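Local coordinates for protein beta-1,3-xylanase (Alcaligenes sp., PDB 2COV) that binds beta-1,3-xylan, forming the carbohydrate-binding module of family 31 that accompanies the catalytic part of a xylan-degrading enzyme, at residues W32-Y38 and F71-Y77; D11-F15 and L84-T89; P6-Q10 and T92-N96. Numbering follows the deposited sequence.

Contact 1 (W32-Y38 and F71-Y77); sequences WSAGWNY and FKVEDRY
A loop running into the start of strand 37-41 lies antiparallel against the end of strand 66-75. Tyr38 and Lys72 form a hydrogen-bonded pair (CA-CA 5.0 Å; Tyr38 N to Lys72 O 2.8 Å, Lys72 N to Tyr38 O 2.9 Å), and Asn37 faces Val73 as a non-hydrogen-bonded pair (CA-CA 4.3 Å). Beyond these, Glu74 N donates to Trp36 O (3.0 Å) and Glu74 O accepts from Ala34 N (2.9 Å), while Ala34 takes a left-handed conformation (58/46).

Glu74, with chi1 t and chi2 m, folds its carboxylate back over the loop: OE1 accepts from Ser33 OG at 2.6 Å and from Gly35 N at 2.9 Å. Ser33, rotamer p, also receives Tyr77 N on its OG (3.0 Å), and its CB sits over the Tyr77 ring. In this immunoglobulin-like beta-sandwich the loop thus closes on the strand through a buried acid. Trp32 (chi1 m, chi2 -85°) lays its five-membered ring over Val73 CG1, 3.6 Å from the centroid in a CH-pi contact, and its CH2 reaches Phe71 CE2 (3.6 Å; Phe71 chi1 t). Val73 CG2 meets Ala34 CB at 3.7 Å. Trp36, rotamer p, covers the other side of the strand, its five-membered ring centroid 3.4 Å from Glu74 CB; its NE1 hydrogen-bonds to Tyr38 OH of the second subunit.

Contact 2 (D11-F15 and L84-T89); sequences DDFNF and LDRNIT
Strands 13-15 and 84-89 face each other without pairing: their axes approach to 8.7 Å and their directions differ by 36°, with CA-CA separations of 8.2 Å for Phe13 and Arg86 and 8.5 Å for Asn14 and Ile88. This is the spacing of two layers packed through side chains, as in the immunoglobulin-like beta-sandwich. Residues 13-15 and 84-89 are extended; Asp12, in the preceding loop, is turned (-65/-25).

Leu84 (chi1 m) points toward the other layer, its CB 3.8 Å from Phe13 CE1; Phe13 CE1 (chi1 t) is also 3.6 Å from Leu84 O. Asp85 points away and hydrogen-bonds to Thr70. Arg86 returns inward with chi1 p, chi2 t and chi3 m. Its CG lies over the Phe13 ring, 4.0 Å from the centroid in a CH-pi contact, and the chain then carries the guanidinium up to the strand opposite, where NH1 donates to Phe13 O at 2.8 Å. Asp11 OD1, 3.9 Å from Arg86 NH1 but off the guanidinium plane, attracts by charge in a long salt bridge, no N-H pointing at it. Ile88, also inward, sets CD1 over the Phe15 ring (chi1 p), 4.3 Å from its centroid, with its CB 3.9 Å from Phe15 CE1. Thr89 O meets Phe15 CZ at 3.4 Å. One arginine therefore bridges the layers, serving apolar packing by its methylenes and polar bonding by its charged end.

Contact 3 (P6-Q10 and T92-N96); sequences PENCQ and TQVCN
Near the N-terminus, residues 6-10 coil through successive turns and meet the irregular C-terminal segment 92-96, extended at Gln93 and Val94; neither side pairs as a strand. Pro6, extended at -79/164, has its O take Cys9 N at 2.8 Å, closing a turn whose central residues, Glu7 (-48/-46) and Asn8 (-68/-16), are close to type I values. Glu7 O then accepts Gln10 N at 3.2 Å, so a second turn overlaps the first.

Asn8 points toward the tail in rotamer p. Its ND2 donates to Gln93 OE1 at 2.9 Å, nearly linear at 165°. Gln93 reaches it with chi1 p and chi2 t, and its NE2 is hydrogen-bonded to Phe15 O, so the one amide spans the turn and the first strand of the domain. Cys9 (phi/psi -102/0, chi1 m) comes next and forms the disulfide: Cys9 SG to Cys95 SG is 2.1 Å, with chi3 of -69° and CA atoms 5.0 Å apart, while Cys95 also takes chi1 m (-62°). Cys9 SG lies 3.8 Å from Val94 O. On the tail side, Cys95 N is bonded to Asn16 OD1, and the Cys95 side chain rests on Tyr26 of strand 22-28. Lying at the surface and burying just 205 Å², the arrangement is a disulfide staple between the two termini of a beta-sandwich module, linking residues 86 apart in sequence and enclosing nearly the whole modelled chain.

How the contacts relate
The three contacts are nested along the chain, contact 1 inside the loop closed by contact 2 and contact 2 inside that closed by contact 3. Contacts 1 and 2, with centres about 17 Å apart, are joined through strands 66-75 (contact 1) and 80-89 (contact 2), neighbours in the sheet; Phe71 O lies 2.8 Å from Leu84 N, a probable hydrogen bond, and Phe13 CZ packs 3.7 Å from Phe71 N. Contacts 2 and 3 have centres about 11 Å apart and meet at Gln93 and Phe15. Contacts 1 and 3 do not touch (nearest atoms about 12 Å apart). In the assembly, Arg76 of contact 1 forms a salt bridge with Asp11 of contact 2 in the third subunit.

Contact 1 (W32-Y38 and F71-Y77)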
# COMPACT_ATOMS: atom_id res chain seq x y z
N TRP A 32 5.44 -10.04 19.27
CA TRP A 32 4.50 -10.41 18.20
C TRP A 32 4.49 -11.91 17.97
O TRP A 32 5.52 -12.55 18.14
CB TRP A 32 4.86 -9.76 16.91
CG TRP A 32 5.19 -8.29 16.98
CD1 TRP A 32 4.33 -7.26 16.94
CD2 TRP A 32 6.48 -7.74 16.98
NE1 TRP A 32 5.02 -6.10 16.99
CE2 TRP A 32 6.34 -6.36 16.99
CE3 TRP A 32 7.77 -8.28 16.97
CZ2 TRP A 32 7.44 -5.51 16.98
CZ3 TRP A 32 8.83 -7.44 16.92
CH2 TRP A 32 8.67 -6.09 16.96
N SER A 33 3.41 -12.46 17.46
CA SER A 33 3.44 -13.87 17.10
C SER A 33 4.49 -14.14 16.02
O SER A 33 5.14 -15.15 16.06
CB SER A 33 2.04 -14.31 16.67
OG SER A 33 1.46 -13.48 15.69
N ALA A 34 4.66 -13.25 15.06
CA ALA A 34 5.81 -13.25 14.20
C ALA A 34 5.98 -14.55 13.44
O ALA A 34 7.08 -15.06 13.26
CB ALA A 34 7.04 -12.81 14.91
N GLY A 35 4.89 -15.08 12.86
CA GLY A 35 5.01 -16.22 11.95
C GLY A 35 5.82 -15.95 10.72
O GLY A 35 6.38 -16.85 10.12
N TRP A 36 5.79 -14.70 10.28
CA TRP A 36 6.68 -14.17 9.25
C TRP A 36 7.16 -12.79 9.68
O TRP A 36 6.54 -12.15 10.57
CB TRP A 36 6.04 -14.15 7.83
CG TRP A 36 4.76 -13.35 7.77
CD1 TRP A 36 3.50 -13.83 7.87
CD2 TRP A 36 4.60 -11.91 7.68
NE1 TRP A 36 2.58 -12.86 7.83
CE2 TRP A 36 3.23 -11.65 7.71
CE3 TRP A 36 5.49 -10.86 7.55
CZ2 TRP A 36 2.73 -10.37 7.68
CZ3 TRP A 36 4.99 -9.56 7.50
CH2 TRP A 36 3.63 -9.31 7.61
N ASN A 37 8.28 -12.35 9.08
CA ASN A 37 8.79 -10.98 9.28
C ASN A 37 9.65 -10.59 8.12
O ASN A 37 10.33 -11.43 7.54
CB ASN A 37 9.57 -10.87 10.61
CG ASN A 37 10.99 -11.41 10.50
OD1 ASN A 37 11.91 -10.63 10.26
ND2 ASN A 37 11.17 -12.75 10.62
N TYR A 38 9.66 -9.30 7.81
CA TYR A 38 10.55 -8.74 6.80
C TYR A 38 11.28 -7.55 7.37
O TYR A 38 10.68 -6.73 8.04
CB TYR A 38 9.83 -8.33 5.53
CG TYR A 38 9.32 -9.50 4.71
CD1 TYR A 38 8.09 -10.05 4.96
CD2 TYR A 38 10.09 -10.05 3.71
CE1 TYR A 38 7.66 -11.17 4.28
CE2 TYR A 38 9.68 -11.13 3.01
CZ TYR A 38 8.49 -11.71 3.31
OH TYR A 38 8.05 -12.83 2.62
N PHE A 71 10.29 -2.46 9.01
CA PHE A 71 10.11 -3.75 9.64
C PHE A 71 8.65 -4.10 9.53
O PHE A 71 7.77 -3.29 9.89
CB PHE A 71 10.50 -3.73 11.11
CG PHE A 71 10.39 -5.07 11.80
CD1 PHE A 71 11.09 -6.15 11.32
CD2 PHE A 71 9.58 -5.30 12.88
CE1 PHE A 71 10.98 -7.42 11.88
CE2 PHE A 71 9.49 -6.53 13.49
CZ PHE A 71 10.16 -7.57 12.99
N LYS A 72 8.39 -5.25 8.95
CA LYS A 72 7.05 -5.80 8.79
C LYS A 72 6.94 -7.11 9.55
O LYS A 72 7.81 -7.95 9.43
CB LYS A 72 6.71 -6.08 7.32
CG LYS A 72 7.10 -5.06 6.33
CD LYS A 72 6.62 -5.36 4.94
CE LYS A 72 7.06 -4.33 3.93
NZ LYS A 72 6.60 -4.65 2.56
N VAL A 73 5.89 -7.27 10.33
CA VAL A 73 5.80 -8.44 11.15
C VAL A 73 4.40 -8.97 11.29
O VAL A 73 3.45 -8.20 11.49
CB VAL A 73 6.47 -8.18 12.54
CG1 VAL A 73 5.75 -7.11 13.40
CG2 VAL A 73 6.62 -9.48 13.32
N GLU A 74 4.25 -10.28 11.19
CA GLU A 74 2.98 -10.99 11.45
C GLU A 74 2.63 -10.84 12.90
O GLU A 74 3.47 -10.91 13.77
CB GLU A 74 3.22 -12.46 11.10
CG GLU A 74 2.00 -13.29 11.01
CD GLU A 74 1.43 -13.76 12.35
OE1 GLU A 74 2.17 -14.21 13.25
OE2 GLU A 74 0.15 -13.70 12.46
N ASP A 75 1.34 -10.58 13.20
CA ASP A 75 0.92 -10.39 14.58
C ASP A 75 -0.47 -10.91 14.79
O ASP A 75 -1.22 -11.12 13.86
CB ASP A 75 0.98 -8.87 14.99
CG ASP A 75 1.14 -8.75 16.63
OD1 ASP A 75 0.95 -7.71 17.03
OD2 ASP A 75 1.38 -9.78 17.31
N ARG A 76 -0.77 -11.19 16.04
CA ARG A 76 -2.17 -11.55 16.44
C ARG A 76 -2.51 -12.95 15.96
O ARG A 76 -3.67 -13.26 15.73
CB ARG A 76 -3.22 -10.50 15.90
CG ARG A 76 -2.88 -8.97 15.93
CD ARG A 76 -3.30 -8.54 17.19
NE ARG A 76 -2.99 -7.19 17.65
CZ ARG A 76 -3.45 -6.91 18.90
NH1 ARG A 76 -3.22 -5.78 19.46
NH2 ARG A 76 -4.29 -7.77 19.54
N TYR A 77 -1.51 -13.80 15.77
CA TYR A 77 -1.76 -15.24 15.54
C TYR A 77 -2.63 -15.45 14.30
O TYR A 77 -3.66 -16.13 14.32
CB TYR A 77 -2.33 -15.96 16.78
CG TYR A 77 -1.41 -15.83 17.96
CD1 TYR A 77 -1.60 -14.81 18.87
CD2 TYR A 77 -0.34 -16.70 18.17
CE1 TYR A 77 -0.70 -14.58 19.96
CE2 TYR A 77 0.57 -16.46 19.30
CZ TYR A 77 0.36 -15.40 20.13
OH TYR A 77 1.26 -15.20 21.20

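Contact 2 (D11-F15 and L84-T89)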
# COMPACT_ATOMS: atom_id res chain seq x y z
N ASP A 11 17.04 2.82 20.67
CA ASP A 11 15.80 2.44 20.06
C ASP A 11 15.80 1.00 19.62
O ASP A 11 16.80 0.47 19.17
CB ASP A 11 15.52 3.34 18.83
CG ASP A 11 15.04 4.76 19.16
OD1 ASP A 11 14.85 5.48 18.18
OD2 ASP A 11 14.84 5.17 20.34
N ASP A 12 14.66 0.40 19.84
CA ASP A 12 14.43 -0.99 19.44
C ASP A 12 14.47 -1.22 17.94
O ASP A 12 14.76 -2.34 17.53
CB ASP A 12 13.08 -1.41 19.97
CG ASP A 12 13.05 -1.65 21.48
OD1 ASP A 12 14.09 -2.01 22.07
OD2 ASP A 12 11.93 -1.56 21.99
N PHE A 13 14.19 -0.22 17.14
CA PHE A 13 14.21 -0.27 15.69
C PHE A 13 15.44 0.49 15.25
O PHE A 13 15.51 1.71 15.45
CB PHE A 13 12.94 0.41 15.17
CG PHE A 13 12.68 0.25 13.70
CD1 PHE A 13 11.71 1.04 13.10
CD2 PHE A 13 13.41 -0.61 12.87
CE1 PHE A 13 11.42 0.97 11.78
CE2 PHE A 13 13.11 -0.71 11.53
CZ PHE A 13 12.12 0.08 11.00
N ASN A 14 16.47 -0.19 14.77
CA ASN A 14 17.74 0.49 14.59
C ASN A 14 18.62 -0.28 13.60
O ASN A 14 18.18 -1.15 12.87
CB ASN A 14 18.36 0.62 15.99
CG ASN A 14 19.08 1.88 16.27
OD1 ASN A 14 19.03 2.30 17.49
ND2 ASN A 14 19.67 2.47 15.33
N PHE A 15 19.87 0.15 13.52
CA PHE A 15 20.86 -0.48 12.64
C PHE A 15 22.22 -0.53 13.27
O PHE A 15 22.55 0.23 14.17
CB PHE A 15 20.94 0.21 11.29
CG PHE A 15 21.58 1.56 11.37
CD1 PHE A 15 20.86 2.67 11.68
CD2 PHE A 15 22.97 1.70 11.17
CE1 PHE A 15 21.47 3.93 11.78
CE2 PHE A 15 23.57 2.95 11.30
CZ PHE A 15 22.84 4.08 11.53
N LEU A 84 6.41 -0.89 10.43
CA LEU A 84 7.11 0.26 10.99
C LEU A 84 8.12 0.81 10.01
O LEU A 84 8.87 0.01 9.46
CB LEU A 84 7.84 -0.09 12.30
CG LEU A 84 7.03 -0.62 13.46
CD1 LEU A 84 6.95 -2.13 13.37
CD2 LEU A 84 7.68 -0.37 14.76
N ASP A 85 8.14 2.14 9.82
CA ASP A 85 9.13 2.78 8.98
C ASP A 85 9.88 3.81 9.76
O ASP A 85 9.27 4.57 10.51
CB ASP A 85 8.47 3.44 7.75
CG ASP A 85 7.58 2.51 6.88
OD1 ASP A 85 8.10 1.54 6.39
OD2 ASP A 85 6.31 2.76 6.72
N ARG A 86 11.18 3.95 9.50
CA ARG A 86 11.93 5.13 10.00
C ARG A 86 13.05 5.46 9.05
O ARG A 86 13.70 4.56 8.53
CB ARG A 86 12.42 4.88 11.38
CG ARG A 86 13.58 3.96 11.55
CD ARG A 86 14.13 3.88 13.02
NE ARG A 86 14.73 5.19 13.37
CZ ARG A 86 15.79 5.33 14.18
NH1 ARG A 86 16.37 4.33 14.83
NH2 ARG A 86 16.27 6.54 14.41
N ASN A 87 13.37 6.73 8.92
CA ASN A 87 14.52 7.16 8.10
C ASN A 87 15.74 7.35 8.95
O ASN A 87 15.68 7.89 10.07
CB ASN A 87 14.22 8.51 7.41
CG ASN A 87 13.10 8.46 6.44
OD1 ASN A 87 12.73 7.41 5.94
ND2 ASN A 87 12.55 9.68 6.14
N ILE A 88 16.88 6.91 8.41
CA ILE A 88 18.18 7.00 9.07
C ILE A 88 19.26 7.45 8.07
O ILE A 88 19.07 7.39 6.86
CB ILE A 88 18.61 5.67 9.80
CG1 ILE A 88 18.79 4.52 8.81
CG2 ILE A 88 17.60 5.31 10.85
CD1 ILE A 88 20.18 4.44 8.10
N THR A 89 20.34 7.93 8.64
CA THR A 89 21.60 8.09 7.90
C THR A 89 22.58 7.00 8.31
O THR A 89 22.76 6.77 9.49
CB THR A 89 22.17 9.48 8.18
OG1 THR A 89 21.23 10.48 7.76
CG2 THR A 89 23.52 9.69 7.45

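Contact 3 (P6-Q10 and T92-N96)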
# COMPACT_ATOMS: atom_id res chain seq x y z
N PRO A 6 24.58 4.24 24.16
CA PRO A 6 24.39 5.66 23.84
C PRO A 6 23.09 5.93 23.10
O PRO A 6 22.47 5.03 22.56
CB PRO A 6 25.59 5.99 22.96
CG PRO A 6 25.92 4.71 22.27
CD PRO A 6 25.59 3.62 23.28
N GLU A 7 22.69 7.18 23.06
CA GLU A 7 21.39 7.59 22.56
C GLU A 7 21.04 6.97 21.22
O GLU A 7 19.94 6.46 21.03
CB GLU A 7 21.43 9.10 22.42
CG GLU A 7 20.25 9.70 21.78
CD GLU A 7 20.41 11.18 21.81
OE1 GLU A 7 19.98 11.76 22.76
OE2 GLU A 7 21.09 11.77 20.94
N ASN A 8 21.96 6.99 20.30
CA ASN A 8 21.68 6.50 18.95
C ASN A 8 21.44 4.98 18.89
O ASN A 8 20.92 4.55 17.87
CB ASN A 8 22.80 6.95 18.03
CG ASN A 8 24.17 6.56 18.56
OD1 ASN A 8 24.58 7.01 19.65
ND2 ASN A 8 24.89 5.73 17.80
N CYS A 9 21.82 4.24 19.95
CA CYS A 9 21.61 2.80 20.07
C CYS A 9 20.46 2.37 20.93
O CYS A 9 20.22 1.20 21.10
CB CYS A 9 22.89 2.15 20.59
SG CYS A 9 24.18 2.20 19.40
N GLN A 10 19.72 3.29 21.53
CA GLN A 10 18.65 2.94 22.45
C GLN A 10 17.41 2.32 21.82
O GLN A 10 16.71 1.48 22.42
CB GLN A 10 18.29 4.21 23.25
CG GLN A 10 19.39 4.51 24.27
CD GLN A 10 19.25 5.77 25.02
OE1 GLN A 10 18.27 6.53 24.89
NE2 GLN A 10 20.32 6.08 25.77
N THR A 92 28.77 4.77 11.31
CA THR A 92 29.55 3.70 11.87
C THR A 92 29.07 3.21 13.26
O THR A 92 29.77 2.41 13.88
CB THR A 92 31.02 4.07 11.93
OG1 THR A 92 31.07 5.25 12.72
CG2 THR A 92 31.57 4.26 10.52
N GLN A 93 27.84 3.57 13.70
CA GLN A 93 27.40 3.09 15.03
C GLN A 93 27.25 1.58 15.08
O GLN A 93 26.81 1.00 14.12
CB GLN A 93 26.05 3.71 15.40
CG GLN A 93 24.87 3.29 14.54
CD GLN A 93 23.52 3.87 15.02
OE1 GLN A 93 23.43 5.06 15.35
NE2 GLN A 93 22.51 3.06 15.04
N VAL A 94 27.61 0.99 16.21
CA VAL A 94 27.41 -0.42 16.46
C VAL A 94 26.67 -0.47 17.79
O VAL A 94 27.20 -0.05 18.85
CB VAL A 94 28.74 -1.18 16.50
CG1 VAL A 94 28.53 -2.61 16.86
CG2 VAL A 94 29.45 -1.06 15.18
N CYS A 95 25.47 -1.03 17.76
CA CYS A 95 24.57 -0.99 18.87
C CYS A 95 24.19 -2.33 19.50
O CYS A 95 24.13 -2.45 20.72
CB CYS A 95 23.25 -0.41 18.40
SG CYS A 95 23.34 1.21 17.79
N ASN A 96 23.81 -3.30 18.67
CA ASN A 96 23.24 -4.58 19.15
C ASN A 96 23.89 -5.57 18.25
O ASN A 96 23.29 -5.92 17.21
CB ASN A 96 21.70 -4.59 18.94
CG ASN A 96 21.02 -5.79 19.55
OD1 ASN A 96 19.84 -5.72 19.93
ND2 ASN A 96 21.74 -6.90 19.62